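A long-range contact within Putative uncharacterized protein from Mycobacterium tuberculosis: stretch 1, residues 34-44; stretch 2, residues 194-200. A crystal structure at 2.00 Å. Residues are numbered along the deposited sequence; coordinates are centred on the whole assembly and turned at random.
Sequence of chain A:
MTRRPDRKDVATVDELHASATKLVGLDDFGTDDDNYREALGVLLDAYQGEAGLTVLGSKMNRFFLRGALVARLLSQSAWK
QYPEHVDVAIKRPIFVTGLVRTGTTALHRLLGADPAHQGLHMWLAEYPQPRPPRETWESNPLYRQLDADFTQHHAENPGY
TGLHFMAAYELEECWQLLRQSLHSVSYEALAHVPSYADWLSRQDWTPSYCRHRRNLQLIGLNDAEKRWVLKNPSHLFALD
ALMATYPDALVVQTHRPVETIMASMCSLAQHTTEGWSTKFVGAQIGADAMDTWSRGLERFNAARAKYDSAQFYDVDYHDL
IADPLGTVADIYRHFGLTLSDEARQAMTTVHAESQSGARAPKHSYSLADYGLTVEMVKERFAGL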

ATOM      1  N   ASP A  34      -9.966  -2.202 -15.529  1.00 13.02           N
ATOM      2  CA  ASP A  34      -8.755  -2.442 -14.755  1.00 11.44           C
ATOM      3  C   ASP A  34      -8.527  -3.935 -14.526  1.00 11.20           C
ATOM      4  O   ASP A  34      -7.639  -4.335 -13.773  1.00 11.21           O
ATOM      5  CB  ASP A  34      -8.786  -1.664 -13.426  1.00  9.72           C
ATOM      6  CG  ASP A  34      -9.986  -1.997 -12.561  1.00 10.90           C
ATOM      7  OD1 ASP A  34     -10.986  -2.536 -13.079  1.00 12.67           O
ATOM      8  OD2 ASP A  34      -9.928  -1.692 -11.350  1.00  8.16           O
ATOM      9  N   ASN A  35      -9.329  -4.751 -15.204  1.00  9.79           N
ATOM     10  CA  ASN A  35      -9.221  -6.206 -15.136  1.00 10.14           C
ATOM     11  C   ASN A  35      -9.322  -6.753 -13.713  1.00  8.93           C
ATOM     12  O   ASN A  35      -8.663  -7.731 -13.368  1.00 10.33           O
ATOM     13  CB  ASN A  35      -7.895  -6.636 -15.777  1.00 11.27           C
ATOM     14  CG  ASN A  35      -7.910  -8.075 -16.246  1.00 10.84           C
ATOM     15  OD1 ASN A  35      -8.905  -8.546 -16.794  1.00 13.57           O
ATOM     16  ND2 ASN A  35      -6.795  -8.776 -16.056  1.00  9.74           N
ATOM     17  N   TYR A  36     -10.169  -6.139 -12.895  1.00  8.11           N
ATOM     18  CA  TYR A  36     -10.318  -6.569 -11.511  1.00  7.80           C
ATOM     19  C   TYR A  36     -11.015  -7.920 -11.366  1.00  8.03           C
ATOM     20  O   TYR A  36     -10.750  -8.658 -10.417  1.00  8.86           O
ATOM     21  CB  TYR A  36     -11.057  -5.492 -10.700  1.00  7.85           C
ATOM     22  CG  TYR A  36     -12.565  -5.611 -10.686  1.00  6.44           C
ATOM     23  CD1 TYR A  36     -13.216  -6.296  -9.659  1.00  8.19           C
ATOM     24  CD2 TYR A  36     -13.341  -5.044 -11.699  1.00  7.15           C
ATOM     25  CE1 TYR A  36     -14.602  -6.414  -9.641  1.00  8.94           C
ATOM     26  CE2 TYR A  36     -14.725  -5.155 -11.688  1.00  8.32           C
ATOM     27  CZ  TYR A  36     -15.349  -5.841 -10.660  1.00  8.44           C
ATOM     28  OH  TYR A  36     -16.721  -5.966 -10.657  1.00 11.02           O
ATOM     29  N   ARG A  37     -11.898  -8.255 -12.302  1.00  8.87           N
ATOM     30  CA  ARG A  37     -12.597  -9.531 -12.224  1.00 10.57           C
ATOM     31  C   ARG A  37     -11.646 -10.713 -12.382  1.00  9.18           C
ATOM     32  O   ARG A  37     -11.719 -11.672 -11.611  1.00 11.21           O
ATOM     33  CB  ARG A  37     -13.706  -9.600 -13.275  1.00 13.43           C
ATOM     34  CG  ARG A  37     -14.945  -8.800 -12.899  1.00 19.05           C
ATOM     35  CD  ARG A  37     -16.022  -8.916 -13.965  1.00 23.59           C
ATOM     36  NE  ARG A  37     -17.309  -8.391 -13.513  1.00 29.16           N
ATOM     37  CZ  ARG A  37     -18.030  -8.921 -12.528  1.00 30.81           C
ATOM     38  NH1 ARG A  37     -17.596  -9.996 -11.886  1.00 33.03           N
ATOM     39  NH2 ARG A  37     -19.191  -8.378 -12.188  1.00 33.37           N
ATOM     40  N   GLU A  38     -10.759 -10.650 -13.371  1.00  9.17           N
ATOM     41  CA  GLU A  38      -9.803 -11.736 -13.577  1.00  9.51           C
ATOM     42  C   GLU A  38      -8.895 -11.827 -12.357  1.00  9.24           C
ATOM     43  O   GLU A  38      -8.607 -12.918 -11.863  1.00  9.72           O
ATOM     44  CB  GLU A  38      -8.933 -11.501 -14.819  1.00  9.89           C
ATOM     45  CG  GLU A  38      -8.099 -12.734 -15.193  1.00 12.05           C
ATOM     46  CD  GLU A  38      -6.990 -12.453 -16.198  1.00 14.28           C
ATOM     47  OE1 GLU A  38      -7.083 -11.459 -16.944  1.00 15.25           O
ATOM     48  OE2 GLU A  38      -6.022 -13.244 -16.253  1.00 16.96           O
ATOM     49  N   ALA A  39      -8.443 -10.674 -11.877  1.00  7.58           N
ATOM     50  CA  ALA A  39      -7.562 -10.628 -10.717  1.00  7.76           C
ATOM     51  C   ALA A  39      -8.219 -11.289  -9.509  1.00  7.65           C
ATOM     52  O   ALA A  39      -7.596 -12.097  -8.824  1.00  7.22           O
ATOM     53  CB  ALA A  39      -7.199  -9.179 -10.395  1.00  6.57           C
ATOM     54  N   LEU A  40      -9.481 -10.953  -9.254  1.00  7.90           N
ATOM     55  CA  LEU A  40     -10.195 -11.527  -8.121  1.00  7.72           C
ATOM     56  C   LEU A  40     -10.318 -13.044  -8.258  1.00  8.29           C
ATOM     57  O   LEU A  40     -10.137 -13.775  -7.286  1.00  8.90           O
ATOM     58  CB  LEU A  40     -11.585 -10.890  -7.999  1.00  8.18           C
ATOM     59  CG  LEU A  40     -12.453 -11.359  -6.827  1.00  8.35           C
ATOM     60  CD1 LEU A  40     -11.701 -11.200  -5.507  1.00  8.88           C
ATOM     61  CD2 LEU A  40     -13.743 -10.553  -6.813  1.00 10.81           C
ATOM     62  N   GLY A  41     -10.615 -13.512  -9.467  1.00  8.54           N
ATOM     63  CA  GLY A  41     -10.744 -14.941  -9.691  1.00  8.66           C
ATOM     64  C   GLY A  41      -9.446 -15.682  -9.438  1.00  9.59           C
ATOM     65  O   GLY A  41      -9.434 -16.740  -8.808  1.00  9.45           O
ATOM     66  N   VAL A  42      -8.347 -15.130  -9.937  1.00  8.11           N
ATOM     67  CA  VAL A  42      -7.036 -15.740  -9.745  1.00  7.05           C
ATOM     68  C   VAL A  42      -6.669 -15.744  -8.263  1.00  7.58           C
ATOM     69  O   VAL A  42      -6.144 -16.729  -7.742  1.00  7.93           O
ATOM     70  CB  VAL A  42      -5.956 -14.979 -10.542  1.00  6.53           C
ATOM     71  CG1 VAL A  42      -4.569 -15.464 -10.146  1.00  8.17           C
ATOM     72  CG2 VAL A  42      -6.176 -15.184 -12.033  1.00  8.23           C
ATOM     73  N   LEU A  43      -6.960 -14.644  -7.579  1.00  6.76           N
ATOM     74  CA  LEU A  43      -6.657 -14.532  -6.162  1.00  6.82           C
ATOM     75  C   LEU A  43      -7.472 -15.537  -5.340  1.00  7.81           C
ATOM     76  O   LEU A  43      -6.937 -16.181  -4.434  1.00  7.84           O
ATOM     77  CB  LEU A  43      -6.930 -13.099  -5.688  1.00  8.45           C
ATOM     78  CG  LEU A  43      -6.590 -12.738  -4.240  1.00  7.70           C
ATOM     79  CD1 LEU A  43      -5.125 -13.021  -3.942  1.00 10.65           C
ATOM     80  CD2 LEU A  43      -6.901 -11.265  -4.020  1.00 10.15           C
ATOM     81  N   LEU A  44      -8.757 -15.677  -5.661  1.00  7.92           N
ATOM     82  CA  LEU A  44      -9.620 -16.618  -4.950  1.00  9.61           C
ATOM     83  C   LEU A  44      -9.158 -18.051  -5.168  1.00  8.54           C
ATOM     84  O   LEU A  44      -9.151 -18.856  -4.236  1.00  9.65           O
ATOM     85  CB  LEU A  44     -11.075 -16.474  -5.406  1.00  9.71           C
ATOM     86  CG  LEU A  44     -11.827 -15.269  -4.836  1.00 11.60           C
ATOM     87  CD1 LEU A  44     -13.178 -15.134  -5.525  1.00 12.06           C
ATOM     88  CD2 LEU A  44     -11.998 -15.441  -3.334  1.00 11.20           C
ATOM     89  N   PRO A 194       1.294 -18.273  -4.202  1.00  7.87           N
ATOM     90  CA  PRO A 194       2.241 -18.213  -5.314  1.00  7.76           C
ATOM     91  C   PRO A 194       1.611 -18.119  -6.702  1.00  7.55           C
ATOM     92  O   PRO A 194       2.173 -17.485  -7.591  1.00  8.47           O
ATOM     93  CB  PRO A 194       3.081 -19.480  -5.124  1.00  8.59           C
ATOM     94  CG  PRO A 194       2.147 -20.415  -4.430  1.00  8.94           C
ATOM     95  CD  PRO A 194       1.479 -19.511  -3.425  1.00  8.82           C
ATOM     96  N   SER A 195       0.444 -18.729  -6.892  1.00  7.84           N
ATOM     97  CA  SER A 195      -0.204 -18.680  -8.195  1.00  7.76           C
ATOM     98  C   SER A 195      -0.634 -17.253  -8.508  1.00  7.32           C
ATOM     99  O   SER A 195      -0.564 -16.810  -9.654  1.00  9.09           O
ATOM    100  CB  SER A 195      -1.409 -19.621  -8.234  1.00 10.85           C
ATOM    101  OG  SER A 195      -0.994 -20.966  -8.048  1.00 17.77           O
ATOM    102  N   TYR A 196      -1.077 -16.529  -7.488  1.00  5.78           N
ATOM    103  CA  TYR A 196      -1.482 -15.147  -7.705  1.00  5.28           C
ATOM    104  C   TYR A 196      -0.242 -14.271  -7.878  1.00  6.48           C
ATOM    105  O   TYR A 196      -0.213 -13.396  -8.744  1.00  5.77           O
ATOM    106  CB  TYR A 196      -2.329 -14.629  -6.539  1.00  6.48           C
ATOM    107  CG  TYR A 196      -2.648 -13.151  -6.639  1.00  4.16           C
ATOM    108  CD1 TYR A 196      -3.680 -12.683  -7.461  1.00  4.44           C
ATOM    109  CD2 TYR A 196      -1.878 -12.215  -5.946  1.00  5.84           C
ATOM    110  CE1 TYR A 196      -3.937 -11.307  -7.584  1.00  5.06           C
ATOM    111  CE2 TYR A 196      -2.121 -10.854  -6.063  1.00  5.25           C
ATOM    112  CZ  TYR A 196      -3.147 -10.406  -6.880  1.00  4.78           C
ATOM    113  OH  TYR A 196      -3.360  -9.047  -6.978  1.00  6.08           O
ATOM    114  N   ALA A 197       0.781 -14.506  -7.060  1.00  6.30           N
ATOM    115  CA  ALA A 197       2.012 -13.729  -7.162  1.00  5.61           C
ATOM    116  C   ALA A 197       2.596 -13.857  -8.573  1.00  6.79           C
ATOM    117  O   ALA A 197       3.037 -12.870  -9.164  1.00  7.83           O
ATOM    118  CB  ALA A 197       3.028 -14.211  -6.121  1.00  6.42           C
ATOM    119  N   ASP A 198       2.586 -15.078  -9.100  1.00  6.90           N
ATOM    120  CA  ASP A 198       3.102 -15.372 -10.434  1.00  8.38           C
ATOM    121  C   ASP A 198       2.276 -14.658 -11.498  1.00  7.68           C
ATOM    122  O   ASP A 198       2.819 -14.042 -12.417  1.00  9.03           O
ATOM    123  CB  ASP A 198       3.057 -16.882 -10.683  1.00  9.93           C
ATOM    124  CG  ASP A 198       3.459 -17.257 -12.099  1.00 14.89           C
ATOM    125  OD1 ASP A 198       4.641 -17.076 -12.448  1.00 20.85           O
ATOM    126  OD2 ASP A 198       2.587 -17.730 -12.860  1.00 21.25           O
ATOM    127  N   TRP A 199       0.957 -14.752 -11.370  1.00  7.18           N
ATOM    128  CA  TRP A 199       0.051 -14.108 -12.308  1.00  7.05           C
ATOM    129  C   TRP A 199       0.290 -12.598 -12.295  1.00  6.58           C
ATOM    130  O   TRP A 199       0.432 -11.965 -13.341  1.00  7.14           O
ATOM    131  CB  TRP A 199      -1.400 -14.410 -11.913  1.00  7.25           C
ATOM    132  CG  TRP A 199      -2.428 -13.723 -12.767  1.00  6.89           C
ATOM    133  CD1 TRP A 199      -2.905 -14.142 -13.977  1.00  8.11           C
ATOM    134  CD2 TRP A 199      -3.079 -12.477 -12.489  1.00  8.95           C
ATOM    135  NE1 TRP A 199      -3.815 -13.232 -14.468  1.00  9.10           N
ATOM    136  CE2 TRP A 199      -3.939 -12.201 -13.575  1.00  8.35           C
ATOM    137  CE3 TRP A 199      -3.018 -11.565 -11.425  1.00  7.18           C
ATOM    138  CZ2 TRP A 199      -4.732 -11.048 -13.628  1.00  9.29           C
ATOM    139  CZ3 TRP A 199      -3.808 -10.418 -11.478  1.00  8.27           C
ATOM    140  CH2 TRP A 199      -4.652 -10.172 -12.576  1.00  8.88           C
ATOM    141  N   LEU A 200       0.343 -12.023 -11.099  1.00  6.98           N
ATOM    142  CA  LEU A 200       0.546 -10.589 -10.966  1.00  6.57           C
ATOM    143  C   LEU A 200       1.851 -10.116 -11.604  1.00  7.26           C
ATOM    144  O   LEU A 200       1.899  -9.034 -12.198  1.00  7.54           O
ATOM    145  CB  LEU A 200       0.502 -10.193  -9.486  1.00  6.59           C
ATOM    146  CG  LEU A 200       0.520  -8.696  -9.168  1.00  5.85           C
ATOM    147  CD1 LEU A 200      -0.657  -8.002  -9.859  1.00  7.18           C
ATOM    148  CD2 LEU A 200       0.448  -8.500  -7.657  1.00  7.66           C
TER

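Helices 36-44 and 194-200 pack side by side and run roughly antiparallel, their directions 149° apart and their axes approaching to 8.8 Å. The backbones come nearest where Leu43 CA lies 5.4 Å from Tyr196 CA; toward the other end of the contact they separate, with Ala39 CA 8.1 Å from Leu200 CA.

Along the second helix, Pro194 stays out of reach and Ser195 contributes little more than its carbonyl; its hydroxyl is hydrogen-bonded elsewhere in the structure. Tyr196 points toward the first helix. Leu43 CD1 sits over one face of the Tyr196 ring, 3.8 Å from its centroid, in a CH-pi contact, while Val42 CG1 approaches the ring edge, 4.0 Å from Tyr196 CD1. Ala197 faces away and Asp198 is out of reach, so the next contact comes from Trp199, three residues, just under one helical turn, after Tyr196.

The indole of Trp199 combines apolar and polar contacts. Val42 CG2 lies 3.9 Å from the centroid of the Trp199 five-membered ring, almost on the ring normal, and Ala39 CB packs 3.5 Å from Trp199 CH2. At the ring edge, Trp199 NE1 donates a hydrogen bond to Glu38 OE2 (2.8 Å). The other carboxylate oxygen, Glu38 OE1, accepts one from Asn35 ND2 (2.8 Å), so both oxygens are engaged.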